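Local coordinates for abhydrolase domain-containing protein (Exiguobacterium antarcticum, PDB 5H3H) that is an esterase of the alpha/beta hydrolase fold that probably hydrolyses ester bonds and may also act as a perhydrolase, at residues 23-28 / 52-57; 241-246 / 255-260; 133-138 / 224-229; 115-120 / 210-215. All blocks are in the same frame, centred on the assembly; numbering follows the deposited sequence.

Interactions 1 and 4 lie buried in the central sheet: each is a pair of neighbouring parallel strands held by backbone hydrogen bonds and apolar side chains, with a water at one end. Interactions 2 and 3 lie nearer the surface and are only partly buried. In interaction 2 a lysine of the last helix crosses to the edge strand of the same sheet, adding charge and ring-face chemistry; interaction 3 is aromatic and apolar packing with no hydrogen bond between its segments. Interaction 2 joins interaction 4 directly, since strands 239-243 and 211-217 are neighbours. Helix 225-234 of interaction 3 follows strand 211-217 of interaction 4 and touches both interactions 2 and 4.

Interaction 1. Residues 23-28 / 52-57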
loop_
_atom_site.group_PDB
_atom_site.type_symbol
_atom_site.label_atom_id
_atom_site.label_comp_id
_atom_site.label_asym_id
_atom_site.label_seq_id
_atom_site.Cartn_x
_atom_site.Cartn_y
_atom_site.Cartn_z
ATOM N N PRO B 23 6.801 -15.520 -12.625
ATOM C CA PRO B 23 7.494 -14.267 -12.945
ATOM C C PRO B 23 8.505 -13.846 -11.884
ATOM O O PRO B 23 8.224 -13.937 -10.674
ATOM C CB PRO B 23 6.358 -13.257 -13.059
ATOM C CG PRO B 23 5.292 -13.788 -12.200
ATOM C CD PRO B 23 5.400 -15.271 -12.291
ATOM N N VAL B 24 9.677 -13.442 -12.382
ATOM C CA VAL B 24 10.811 -12.947 -11.636
ATOM C C VAL B 24 11.068 -11.618 -12.306
ATOM O O VAL B 24 11.491 -11.592 -13.479
ATOM C CB VAL B 24 12.033 -13.874 -11.755
ATOM C CG1 VAL B 24 13.188 -13.401 -10.851
ATOM C CG2 VAL B 24 11.651 -15.276 -11.430
ATOM N N VAL B 25 10.699 -10.530 -11.617
ATOM C CA VAL B 25 10.799 -9.178 -12.148
ATOM C C VAL B 25 12.152 -8.648 -11.641
ATOM O O VAL B 25 12.364 -8.607 -10.453
ATOM C CB VAL B 25 9.669 -8.288 -11.642
ATOM C CG1 VAL B 25 9.890 -6.828 -12.026
ATOM C CG2 VAL B 25 8.307 -8.777 -12.156
ATOM N N MET B 26 13.061 -8.347 -12.563
ATOM C CA MET B 26 14.413 -7.945 -12.207
ATOM C C MET B 26 14.629 -6.444 -12.490
ATOM O O MET B 26 14.429 -6.016 -13.595
ATOM C CB MET B 26 15.369 -8.865 -12.919
ATOM C CG MET B 26 15.288 -10.269 -12.276
ATOM S SD MET B 26 16.566 -11.389 -12.818
ATOM C CE MET B 26 17.930 -10.975 -11.767
ATOM N N LEU B 27 14.985 -5.671 -11.448
ATOM C CA LEU B 27 15.157 -4.222 -11.526
ATOM C C LEU B 27 16.662 -3.815 -11.413
ATOM O O LEU B 27 17.275 -4.024 -10.365
ATOM C CB LEU B 27 14.408 -3.580 -10.411
ATOM C CG LEU B 27 12.881 -3.454 -10.394
ATOM C CD1 LEU B 27 12.213 -4.059 -11.601
ATOM C CD2 LEU B 27 12.343 -3.902 -9.087
ATOM N N HIS B 28 17.180 -3.262 -12.505
ATOM C CA HIS B 28 18.626 -2.990 -12.669
ATOM C C HIS B 28 19.169 -1.856 -11.797
ATOM O O HIS B 28 18.439 -1.036 -11.240
ATOM C CB HIS B 28 18.943 -2.784 -14.158
ATOM C CG HIS B 28 18.395 -1.527 -14.771
ATOM N ND1 HIS B 28 19.030 -0.310 -14.673
ATOM C CD2 HIS B 28 17.268 -1.300 -15.494
ATOM C CE1 HIS B 28 18.325 0.611 -15.305
ATOM N NE2 HIS B 28 17.275 0.029 -15.860
ATOM N N ILE B 52 11.224 -11.033 -16.373
ATOM C CA ILE B 52 10.642 -9.765 -16.684
ATOM C C ILE B 52 11.698 -8.709 -16.305
ATOM O O ILE B 52 11.782 -8.323 -15.189
ATOM C CB ILE B 52 9.300 -9.537 -15.983
ATOM C CG1 ILE B 52 8.224 -10.529 -16.483
ATOM C CG2 ILE B 52 8.805 -8.122 -16.208
ATOM C CD1 ILE B 52 7.831 -11.524 -15.431
ATOM N N GLY B 53 12.492 -8.264 -17.272
ATOM C CA GLY B 53 13.572 -7.302 -16.994
ATOM C C GLY B 53 13.113 -5.943 -17.459
ATOM O O GLY B 53 12.948 -5.755 -18.668
ATOM N N VAL B 54 12.878 -5.051 -16.521
ATOM C CA VAL B 54 12.413 -3.718 -16.847
ATOM C C VAL B 54 13.588 -2.789 -17.163
ATOM O O VAL B 54 14.639 -2.826 -16.449
ATOM C CB VAL B 54 11.538 -3.089 -15.771
ATOM C CG1 VAL B 54 10.396 -4.027 -15.330
ATOM C CG2 VAL B 54 12.353 -2.655 -14.598
ATOM N N ASP B 55 13.462 -1.990 -18.225
ATOM C CA ASP B 55 14.420 -0.854 -18.418
ATOM C C ASP B 55 13.689 0.320 -17.884
ATOM O O ASP B 55 12.610 0.607 -18.417
ATOM C CB ASP B 55 14.749 -0.597 -19.897
ATOM C CG ASP B 55 15.635 -1.670 -20.545
ATOM O OD1 ASP B 55 16.206 -2.550 -19.851
ATOM O OD2 ASP B 55 15.794 -1.607 -21.775
ATOM N N TYR B 56 14.197 1.012 -16.870
ATOM C CA TYR B 56 13.505 2.177 -16.367
ATOM C C TYR B 56 13.465 3.229 -17.444
ATOM O O TYR B 56 14.302 3.237 -18.392
ATOM C CB TYR B 56 14.134 2.828 -15.131
ATOM C CG TYR B 56 14.525 1.910 -14.059
ATOM C CD1 TYR B 56 13.595 1.137 -13.383
ATOM C CD2 TYR B 56 15.837 1.880 -13.632
ATOM C CE1 TYR B 56 13.998 0.263 -12.359
ATOM C CE2 TYR B 56 16.239 1.048 -12.626
ATOM C CZ TYR B 56 15.337 0.219 -11.999
ATOM O OH TYR B 56 15.862 -0.587 -11.024
ATOM N N ARG B 57 12.545 4.164 -17.256
ATOM C CA ARG B 57 12.623 5.393 -18.007
ATOM C C ARG B 57 14.061 5.932 -17.923
ATOM O O ARG B 57 14.672 5.930 -16.873
ATOM C CB ARG B 57 11.670 6.472 -17.544
ATOM C CG ARG B 57 11.725 6.899 -16.120
ATOM C CD ARG B 57 10.745 8.054 -15.926
ATOM N NE ARG B 57 9.360 7.628 -15.760
ATOM C CZ ARG B 57 8.308 8.455 -15.792
ATOM N NH1 ARG B 57 7.068 7.962 -15.587
ATOM N NH2 ARG B 57 8.462 9.756 -16.045
HETATM O O HOH W 1 16.208 -4.424 -15.051
#
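Three backbone atoms grip one water oxygen where the two strands begin to part. The water donates to Met26 O and, at 2.6 Å, to Val54 O, and it accepts a weak bond from His28 N. Upstream the strands bond directly, Ile52 N to Val24 O (3.0 Å) and Met26 N to Ile52 O (2.9 Å), while the bond from Val54 N to Met26 O is long and weak, so the water takes over as the ladder opens. Beyond it, His28 and Tyr56 clasp each other tip to tip. Tyr56 OH donates to His28 O at 2.6 Å, in the carbonyl plane and on a lone pair. With His28 CG in the crowded position between its backbone N and carbonyl carbon (chi1 69°), the imidazole lies against the phenol, Tyr56 CE2 standing 3.4 Å above the centre of the His28 ring, the planes 38° apart. Tyr56 N makes a weak but straight bond to His28 NE2, consistent with NE2 acting as acceptor. On the face of the sheet that carries Val25 and Ile52, Leu27 CD1 presses on Val54 CG2 at 3.3 Å, tighter than usual. A phenylalanine in place of Tyr56 lacks the hydroxyl that holds His28 O, and the chain leading into Gly29 and Trp30 of the peracid pocket would probably be less firmly held. The pair belongs to a beta-alpha-beta unit linked by helix 38-46; strand 23-27 is also bonded to strand 90-95, Ile52 rests on Val15 of strand 12-18, and Val54 packs on Ile78 and Val81 of helix 71-85.

Interaction 2. Residues 241-246 / 255-260; sequences EVFEES and REKFTE
Lys257 leaves the helix with CG anti to the backbone N (chi1 -170°) and stays extended to its ammonium, while Phe243 sets CG anti to its own carbonyl carbon (chi1 -77°); together these torsions lay the lysine chain over one face of the phenyl ring. The aliphatic part runs along the CE2 side, with Lys257 CD 3.7 Å from Phe243 CE2, and then passes inward over the ring. Lys257 CE makes a CH-pi contact, 4.2 Å from the Phe243 ring centroid. Lys257 NZ is placed still more squarely, 4.5 Å from the same centroid and 13° off its normal, a cation-pi contact. The ammonium also donates to the carbonyl of the edge strand, with Lys257 NZ to Val242 O at 3.1 Å, in the carbonyl plane and on a lone pair. Glu241, its chain bent at chi2, adds a long salt bridge from OE1, and Glu254 a second weak ion pair from OE2. At the edge of the Phe243 ring sits the helix backbone, with Phe243 CE2 3.5 Å from Phe258 N. Phe258 CB lies 4.0 Å from Phe243 CE2, its ring oblique to that of Phe243, and both rings continue the packing inward onto Met215 and Met250. The final helix of the alpha/beta hydrolase fold is thereby fastened to edge strand 239-243. One lysine joins apolar and polar contacts here: its methylenes and ring contact extend the core, while the carbonyl and two loosely placed carboxylates would probably stabilise its charge at the partly exposed rim.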
loop_
_atom_site.group_PDB
_atom_site.type_symbol
_atom_site.label_atom_id
_atom_site.label_comp_id
_atom_site.label_asym_id
_atom_site.label_seq_id
_atom_site.Cartn_x
_atom_site.Cartn_y
_atom_site.Cartn_z
ATOM N N GLU B 241 22.441 -13.214 2.799
ATOM C CA GLU B 241 23.554 -13.992 2.248
ATOM C C GLU B 241 24.715 -13.078 1.833
ATOM O O GLU B 241 24.591 -12.295 0.907
ATOM C CB GLU B 241 23.127 -14.854 1.055
ATOM C CG GLU B 241 22.752 -16.308 1.422
ATOM C CD GLU B 241 23.913 -17.276 1.759
ATOM O OE1 GLU B 241 25.001 -17.251 1.128
ATOM O OE2 GLU B 241 23.715 -18.118 2.654
ATOM N N VAL B 242 25.858 -13.257 2.482
ATOM C CA VAL B 242 27.023 -12.415 2.324
ATOM C C VAL B 242 27.836 -13.031 1.189
ATOM O O VAL B 242 28.167 -14.209 1.204
ATOM C CB VAL B 242 27.859 -12.394 3.629
ATOM C CG1 VAL B 242 29.080 -11.475 3.522
ATOM C CG2 VAL B 242 26.991 -11.960 4.825
ATOM N N PHE B 243 28.242 -12.190 0.260
ATOM C CA PHE B 243 29.078 -12.588 -0.825
ATOM C C PHE B 243 30.488 -12.163 -0.444
ATOM O O PHE B 243 30.833 -10.995 -0.517
ATOM C CB PHE B 243 28.532 -12.028 -2.150
ATOM C CG PHE B 243 27.334 -12.817 -2.634
ATOM C CD1 PHE B 243 26.120 -12.726 -1.971
ATOM C CD2 PHE B 243 27.452 -13.716 -3.648
ATOM C CE1 PHE B 243 25.022 -13.493 -2.354
ATOM C CE2 PHE B 243 26.370 -14.499 -4.031
ATOM C CZ PHE B 243 25.143 -14.358 -3.395
ATOM N N GLU B 244 31.298 -13.138 -0.039
ATOM C CA GLU B 244 32.594 -12.852 0.613
ATOM C C GLU B 244 33.600 -12.345 -0.366
ATOM O O GLU B 244 34.527 -11.613 0.003
ATOM C CB GLU B 244 33.203 -14.113 1.286
ATOM C CG GLU B 244 32.261 -14.856 2.248
ATOM C CD GLU B 244 32.159 -14.235 3.644
ATOM O OE1 GLU B 244 32.524 -13.034 3.881
ATOM O OE2 GLU B 244 31.700 -14.986 4.527
ATOM N N GLU B 245 33.441 -12.750 -1.622
ATOM C CA GLU B 245 34.431 -12.523 -2.618
ATOM C C GLU B 245 33.975 -11.430 -3.615
ATOM O O GLU B 245 34.639 -11.209 -4.622
ATOM C CB GLU B 245 34.737 -13.868 -3.333
ATOM C CG GLU B 245 35.224 -15.008 -2.421
ATOM C CD GLU B 245 35.146 -16.405 -3.043
ATOM O OE1 GLU B 245 35.263 -16.536 -4.284
ATOM O OE2 GLU B 245 35.015 -17.417 -2.288
ATOM N N SER B 246 32.916 -10.676 -3.295
ATOM C CA SER B 246 32.306 -9.778 -4.260
ATOM C C SER B 246 32.296 -8.356 -3.810
ATOM O O SER B 246 32.117 -8.066 -2.636
ATOM C CB SER B 246 30.837 -10.171 -4.524
ATOM O OG SER B 246 30.788 -11.477 -5.037
ATOM N N ARG B 255 29.428 -15.023 -9.983
ATOM C CA ARG B 255 28.371 -15.335 -10.887
ATOM C C ARG B 255 27.560 -16.566 -10.512
ATOM O O ARG B 255 26.336 -16.502 -10.405
ATOM C CB ARG B 255 28.900 -15.498 -12.309
ATOM C CG ARG B 255 27.722 -15.467 -13.292
ATOM C CD ARG B 255 27.721 -16.407 -14.473
ATOM N NE ARG B 255 28.157 -17.771 -14.171
ATOM C CZ ARG B 255 29.407 -18.163 -14.314
ATOM N NH1 ARG B 255 30.328 -17.290 -14.706
ATOM N NH2 ARG B 255 29.752 -19.405 -14.006
ATOM N N GLU B 256 28.243 -17.697 -10.384
ATOM C CA GLU B 256 27.595 -18.964 -10.083
ATOM C C GLU B 256 26.846 -18.978 -8.762
ATOM O O GLU B 256 25.650 -19.405 -8.704
ATOM C CB GLU B 256 28.630 -20.087 -10.129
ATOM C CG GLU B 256 28.032 -21.446 -10.441
ATOM C CD GLU B 256 27.913 -21.702 -11.932
ATOM O OE1 GLU B 256 27.764 -20.729 -12.710
ATOM O OE2 GLU B 256 27.957 -22.886 -12.344
ATOM N N LYS B 257 27.486 -18.464 -7.703
ATOM C CA LYS B 257 26.828 -18.402 -6.398
ATOM C C LYS B 257 25.611 -17.439 -6.415
ATOM O O LYS B 257 24.502 -17.736 -5.909
ATOM C CB LYS B 257 27.824 -18.003 -5.321
ATOM C CG LYS B 257 27.255 -18.151 -3.918
ATOM C CD LYS B 257 28.198 -17.533 -2.894
ATOM C CE LYS B 257 27.491 -17.295 -1.592
ATOM N NZ LYS B 257 28.404 -16.679 -0.585
ATOM N N PHE B 258 25.806 -16.291 -7.034
ATOM C CA PHE B 258 24.715 -15.321 -7.131
ATOM C C PHE B 258 23.533 -15.960 -7.861
ATOM O O PHE B 258 22.420 -15.944 -7.333
ATOM C CB PHE B 258 25.181 -14.036 -7.829
ATOM C CG PHE B 258 24.130 -12.960 -7.853
ATOM C CD1 PHE B 258 23.956 -12.114 -6.791
ATOM C CD2 PHE B 258 23.306 -12.810 -8.935
ATOM C CE1 PHE B 258 22.976 -11.140 -6.783
ATOM C CE2 PHE B 258 22.349 -11.828 -8.942
ATOM C CZ PHE B 258 22.178 -10.997 -7.868
ATOM N N THR B 259 23.776 -16.522 -9.057
ATOM C CA THR B 259 22.715 -17.163 -9.839
ATOM C C THR B 259 22.044 -18.323 -9.117
ATOM O O THR B 259 20.848 -18.420 -9.057
ATOM C CB THR B 259 23.178 -17.606 -11.283
ATOM O OG1 THR B 259 24.385 -18.384 -11.238
ATOM C CG2 THR B 259 23.527 -16.485 -12.065
ATOM N N GLU B 260 22.806 -19.212 -8.528
ATOM C CA GLU B 260 22.170 -20.370 -7.959
ATOM C C GLU B 260 21.476 -20.082 -6.599
ATOM O O GLU B 260 20.475 -20.668 -6.323
ATOM C CB GLU B 260 23.160 -21.539 -7.958
ATOM C CG GLU B 260 23.614 -21.964 -9.369
ATOM C CD GLU B 260 22.497 -22.495 -10.296
ATOM O OE1 GLU B 260 22.553 -22.206 -11.512
ATOM O OE2 GLU B 260 21.584 -23.219 -9.844
#

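Interaction 3. Residues 133-138 / 224-229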
loop_
_atom_site.group_PDB
_atom_site.type_symbol
_atom_site.label_atom_id
_atom_site.label_comp_id
_atom_site.label_asym_id
_atom_site.label_seq_id
_atom_site.Cartn_x
_atom_site.Cartn_y
_atom_site.Cartn_z
ATOM N N TYR B 133 23.284 7.882 10.280
ATOM C CA TYR B 133 23.409 6.860 9.230
ATOM C C TYR B 133 24.742 7.161 8.574
ATOM O O TYR B 133 24.801 7.713 7.479
ATOM C CB TYR B 133 22.209 6.959 8.278
ATOM C CG TYR B 133 22.079 5.871 7.247
ATOM C CD1 TYR B 133 21.547 4.617 7.567
ATOM C CD2 TYR B 133 22.477 6.098 5.932
ATOM C CE1 TYR B 133 21.449 3.621 6.599
ATOM C CE2 TYR B 133 22.350 5.141 4.959
ATOM C CZ TYR B 133 21.816 3.910 5.256
ATOM O OH TYR B 133 21.736 2.993 4.221
ATOM N N PRO B 134 25.838 6.839 9.277
ATOM C CA PRO B 134 27.159 7.280 8.823
ATOM C C PRO B 134 27.797 6.245 7.864
ATOM O O PRO B 134 28.930 5.782 8.066
ATOM C CB PRO B 134 27.918 7.403 10.142
ATOM C CG PRO B 134 27.386 6.225 10.928
ATOM C CD PRO B 134 25.910 6.196 10.604
ATOM N N TYR B 135 27.066 5.902 6.807
ATOM C CA TYR B 135 27.504 4.909 5.834
ATOM C C TYR B 135 27.195 5.411 4.431
ATOM O O TYR B 135 26.108 5.945 4.218
ATOM C CB TYR B 135 26.734 3.606 5.996
ATOM C CG TYR B 135 26.394 3.155 7.391
ATOM C CD1 TYR B 135 27.360 2.557 8.215
ATOM C CD2 TYR B 135 25.077 3.252 7.861
ATOM C CE1 TYR B 135 27.031 2.085 9.480
ATOM C CE2 TYR B 135 24.732 2.789 9.128
ATOM C CZ TYR B 135 25.703 2.201 9.932
ATOM O OH TYR B 135 25.340 1.759 11.203
ATOM N N GLY B 136 28.146 5.239 3.519
ATOM C CA GLY B 136 27.962 5.478 2.070
ATOM C C GLY B 136 28.637 6.740 1.583
ATOM O O GLY B 136 29.319 7.414 2.318
ATOM N N MET B 137 28.423 7.068 0.336
ATOM C CA MET B 137 28.885 8.313 -0.196
ATOM C C MET B 137 28.213 9.477 0.554
ATOM O O MET B 137 27.130 9.322 1.062
ATOM C CB MET B 137 28.548 8.376 -1.694
ATOM C CG MET B 137 29.267 7.328 -2.508
ATOM S SD MET B 137 28.992 7.616 -4.287
ATOM C CE MET B 137 29.951 6.215 -4.855
ATOM N N THR B 138 28.865 10.624 0.674
ATOM C CA THR B 138 28.203 11.772 1.279
ATOM C C THR B 138 27.444 12.306 0.121
ATOM O O THR B 138 27.675 11.865 -1.017
ATOM C CB THR B 138 29.200 12.814 1.775
ATOM O OG1 THR B 138 30.042 13.221 0.669
ATOM C CG2 THR B 138 30.088 12.201 2.831
ATOM N N PRO B 224 28.023 0.287 0.591
ATOM C CA PRO B 224 28.796 -0.439 1.557
ATOM C C PRO B 224 27.992 -1.535 2.284
ATOM O O PRO B 224 26.735 -1.428 2.552
ATOM C CB PRO B 224 29.283 0.643 2.547
ATOM C CG PRO B 224 28.751 1.932 2.094
ATOM C CD PRO B 224 27.932 1.737 0.845
ATOM N N PHE B 225 28.706 -2.581 2.611
ATOM C CA PHE B 225 28.088 -3.706 3.284
ATOM C C PHE B 225 27.235 -3.335 4.502
ATOM O O PHE B 225 26.213 -4.033 4.769
ATOM C CB PHE B 225 29.126 -4.718 3.670
ATOM C CG PHE B 225 28.533 -5.954 4.246
ATOM C CD1 PHE B 225 27.970 -6.916 3.412
ATOM C CD2 PHE B 225 28.509 -6.162 5.631
ATOM C CE1 PHE B 225 27.394 -8.069 3.953
ATOM C CE2 PHE B 225 27.952 -7.336 6.175
ATOM C CZ PHE B 225 27.366 -8.261 5.336
ATOM N N GLU B 226 27.628 -2.256 5.220
ATOM C CA GLU B 226 26.832 -1.732 6.327
ATOM C C GLU B 226 25.340 -1.474 5.953
ATOM O O GLU B 226 24.437 -1.676 6.803
ATOM C CB GLU B 226 27.459 -0.491 6.954
ATOM C CG GLU B 226 28.746 -0.781 7.725
ATOM C CD GLU B 226 30.026 -0.564 6.936
ATOM O OE1 GLU B 226 30.029 -0.658 5.680
ATOM O OE2 GLU B 226 31.050 -0.281 7.597
ATOM N N PHE B 227 25.078 -1.049 4.714
ATOM C CA PHE B 227 23.652 -0.923 4.256
ATOM C C PHE B 227 22.905 -2.250 4.458
ATOM O O PHE B 227 21.731 -2.268 4.885
ATOM C CB PHE B 227 23.567 -0.615 2.768
ATOM C CG PHE B 227 23.948 0.798 2.341
ATOM C CD1 PHE B 227 24.543 1.722 3.188
ATOM C CD2 PHE B 227 23.767 1.151 1.003
ATOM C CE1 PHE B 227 24.909 2.980 2.723
ATOM C CE2 PHE B 227 24.122 2.425 0.524
ATOM C CZ PHE B 227 24.705 3.341 1.395
ATOM N N ALA B 228 23.573 -3.371 4.155
ATOM C CA ALA B 228 22.959 -4.696 4.289
ATOM C C ALA B 228 22.617 -5.029 5.730
ATOM O O ALA B 228 21.564 -5.539 6.013
ATOM C CB ALA B 228 23.846 -5.792 3.709
ATOM N N GLU B 229 23.538 -4.738 6.645
ATOM C CA GLU B 229 23.256 -4.896 8.071
ATOM C C GLU B 229 22.025 -4.103 8.499
ATOM O O GLU B 229 21.192 -4.581 9.252
ATOM C CB GLU B 229 24.513 -4.532 8.885
ATOM C CG GLU B 229 25.571 -5.629 8.776
ATOM C CD GLU B 229 26.958 -5.290 9.350
ATOM O OE1 GLU B 229 27.259 -4.104 9.610
ATOM O OE2 GLU B 229 27.765 -6.229 9.505
#
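Phe227 leaves its helix from CB with CG anti to the carbonyl carbon (chi1 -73°), and a second torsion of only 10° turns the ring so that CD1 nearly eclipses CA. From there the CD1 side and the tip of the ring meet loop 133-138. CG and then CD1 pass beneath Tyr133 OH, the closer being Phe227 CD1 at 3.2 Å from that hydroxyl, which is itself bonded to Val126 O. CE1 comes next, with Tyr135 O at the ring edge, 3.5 Å from Phe227 CE1, and Tyr135 CB 3.8 Å from the same atom. At the tip, Phe227 CZ lies 4.0 Å from Gly136 CA; a side chain on that residue would run into CZ, and the loop's backbone angles there disfavour one as well. The ring is sandwiched: opposite the Tyr133 hydroxyl, Pro224 CD sits 3.6 Å above the Phe227 ring plane. Beside it Tyr135 leans on the helix, CD1 3.3 Å from Glu226 CB, and Pro224 CG approaches Gly136 CA. An alanine in place of Phe227 removes the ring between Pro224 and the Tyr133 hydroxyl, and the packing of Tyr135 and Gly136 against the helix would probably loosen. The loop follows strand 114-120 and leads into the helices inserted before strand 211-217, a cap common in alpha/beta hydrolases; Phe127, just upstream, and Phe164 and Leu196 within it line the peracid pocket.

Interaction 4. Residues 115-120 / 210-215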
loop_
_atom_site.group_PDB
_atom_site.type_symbol
_atom_site.label_atom_id
_atom_site.label_comp_id
_atom_site.label_asym_id
_atom_site.label_seq_id
_atom_site.Cartn_x
_atom_site.Cartn_y
_atom_site.Cartn_z
ATOM N N SER B 115 5.222 -12.222 -4.089
ATOM C CA SER B 115 5.435 -13.296 -3.119
ATOM C C SER B 115 6.770 -13.187 -2.337
ATOM O O SER B 115 6.840 -13.557 -1.161
ATOM C CB SER B 115 5.358 -14.609 -3.833
ATOM O OG SER B 115 6.556 -14.853 -4.514
ATOM N N LYS B 116 7.819 -12.694 -2.987
ATOM C CA LYS B 116 9.108 -12.488 -2.313
ATOM C C LYS B 116 9.929 -11.360 -2.933
ATOM O O LYS B 116 9.764 -11.032 -4.118
ATOM C CB LYS B 116 9.876 -13.784 -2.295
ATOM C CG LYS B 116 10.238 -14.306 -3.647
ATOM C CD LYS B 116 10.748 -15.749 -3.578
ATOM C CE LYS B 116 9.612 -16.726 -3.351
ATOM N NZ LYS B 116 10.191 -18.108 -3.292
ATOM N N LEU B 117 10.790 -10.779 -2.100
ATOM C CA LEU B 117 11.657 -9.680 -2.440
ATOM C C LEU B 117 13.118 -10.102 -2.297
ATOM O O LEU B 117 13.478 -10.723 -1.312
ATOM C CB LEU B 117 11.402 -8.561 -1.405
ATOM C CG LEU B 117 12.260 -7.311 -1.541
ATOM C CD1 LEU B 117 12.056 -6.737 -2.933
ATOM C CD2 LEU B 117 12.012 -6.248 -0.485
ATOM N N ILE B 118 13.955 -9.732 -3.244
ATOM C CA ILE B 118 15.377 -9.931 -3.145
ATOM C C ILE B 118 15.975 -8.566 -3.293
ATOM O O ILE B 118 15.570 -7.821 -4.186
ATOM C CB ILE B 118 15.924 -10.844 -4.246
ATOM C CG1 ILE B 118 15.189 -12.191 -4.215
ATOM C CG2 ILE B 118 17.446 -11.000 -4.111
ATOM C CD1 ILE B 118 15.267 -12.986 -5.508
ATOM N N LEU B 119 16.891 -8.221 -2.399
ATOM C CA LEU B 119 17.535 -6.938 -2.441
ATOM C C LEU B 119 19.024 -7.263 -2.604
ATOM O O LEU B 119 19.576 -7.844 -1.733
ATOM C CB LEU B 119 17.291 -6.170 -1.135
ATOM C CG LEU B 119 15.909 -5.578 -0.830
ATOM C CD1 LEU B 119 15.897 -4.986 0.559
ATOM C CD2 LEU B 119 15.589 -4.485 -1.810
ATOM N N ALA B 120 19.645 -6.877 -3.731
ATOM C CA ALA B 120 20.980 -7.338 -4.149
ATOM C C ALA B 120 21.851 -6.107 -4.236
ATOM O O ALA B 120 21.605 -5.264 -5.044
ATOM C CB ALA B 120 20.940 -8.059 -5.492
ATOM N N VAL B 210 6.781 -8.615 3.250
ATOM C CA VAL B 210 7.031 -9.716 2.340
ATOM C C VAL B 210 8.301 -10.433 2.778
ATOM O O VAL B 210 9.229 -9.796 3.290
ATOM C CB VAL B 210 7.296 -9.210 0.882
ATOM C CG1 VAL B 210 7.237 -10.359 -0.098
ATOM C CG2 VAL B 210 6.291 -8.144 0.475
ATOM N N ASP B 211 8.338 -11.727 2.538
ATOM C CA ASP B 211 9.561 -12.537 2.650
ATOM C C ASP B 211 10.702 -11.919 1.870
ATOM O O ASP B 211 10.586 -11.774 0.661
ATOM C CB ASP B 211 9.334 -13.929 2.062
ATOM C CG ASP B 211 8.498 -14.864 2.989
ATOM O OD1 ASP B 211 8.052 -14.470 4.092
ATOM O OD2 ASP B 211 8.296 -16.026 2.583
ATOM N N THR B 212 11.793 -11.587 2.569
ATOM C CA THR B 212 12.956 -10.955 1.937
ATOM C C THR B 212 14.282 -11.743 2.054
ATOM O O THR B 212 14.579 -12.385 3.097
ATOM C CB THR B 212 13.077 -9.516 2.439
ATOM O OG1 THR B 212 11.759 -8.911 2.327
ATOM C CG2 THR B 212 14.112 -8.703 1.605
ATOM N N LEU B 213 15.040 -11.725 0.948
ATOM C CA LEU B 213 16.443 -12.128 0.917
ATOM C C LEU B 213 17.326 -10.945 0.537
ATOM O O LEU B 213 17.095 -10.335 -0.520
ATOM C CB LEU B 213 16.647 -13.197 -0.124
ATOM C CG LEU B 213 18.102 -13.615 -0.339
ATOM C CD1 LEU B 213 18.610 -14.223 0.970
ATOM C CD2 LEU B 213 18.241 -14.579 -1.505
ATOM N N ILE B 214 18.369 -10.686 1.361
ATOM C CA ILE B 214 19.355 -9.654 1.121
ATOM C C ILE B 214 20.620 -10.379 0.654
ATOM O O ILE B 214 21.119 -11.247 1.358
ATOM C CB ILE B 214 19.702 -8.830 2.412
ATOM C CG1 ILE B 214 18.452 -8.354 3.180
ATOM C CG2 ILE B 214 20.649 -7.659 2.095
ATOM C CD1 ILE B 214 17.490 -7.593 2.325
ATOM N N MET B 215 21.123 -9.978 -0.506
ATOM C CA MET B 215 22.344 -10.503 -1.095
ATOM C C MET B 215 23.273 -9.282 -1.145
ATOM O O MET B 215 22.862 -8.223 -1.692
ATOM C CB MET B 215 22.051 -11.053 -2.526
ATOM C CG MET B 215 21.574 -12.493 -2.563
ATOM S SD MET B 215 21.508 -13.348 -4.182
ATOM C CE MET B 215 19.989 -12.650 -4.565
HETATM O O HOH W 2 5.915 -12.916 1.421
#
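Strands 116-120 and 211-215 run parallel, in register, in the central sheet of the alpha/beta hydrolase fold, though 89 residues separate the two segments. Their tight part is the ladder beyond Lys116: Leu117 N bonds Asp211 O, Leu213 N bonds Leu117 O (2.9 Å), Leu119 N bonds Leu213 O (2.8 Å) and Met215 N bonds Leu119 O, mostly close to the C=O axis. On the Leu117 and Leu119 face, side chains lie side by side: Leu117 CD2 is 3.8 Å from Thr212 CG2, and Leu119 CD1 is 3.5 Å from Ile214 CD1. Helix 97-109 covers this face through Leu103; helix 255-267 covers the other, reaching Ile118 and Leu213 through Tyr265. The start of the strands is looser and meets solvent. Here Lys116 turns away to bond Tyr265 O and the exposed Asp211 reaches Ser269 OG, while a water bridges Ser115 O (2.8 Å) to Asp211 N (2.9 Å), standing in for a direct rung. Val210 CG1, anti to its own N, fills in beside it, 3.4 Å from Ser115 O. Just past the water, Thr212 OG1 donates back to Val210 O at 2.8 Å, from 45° above the carbonyl plane.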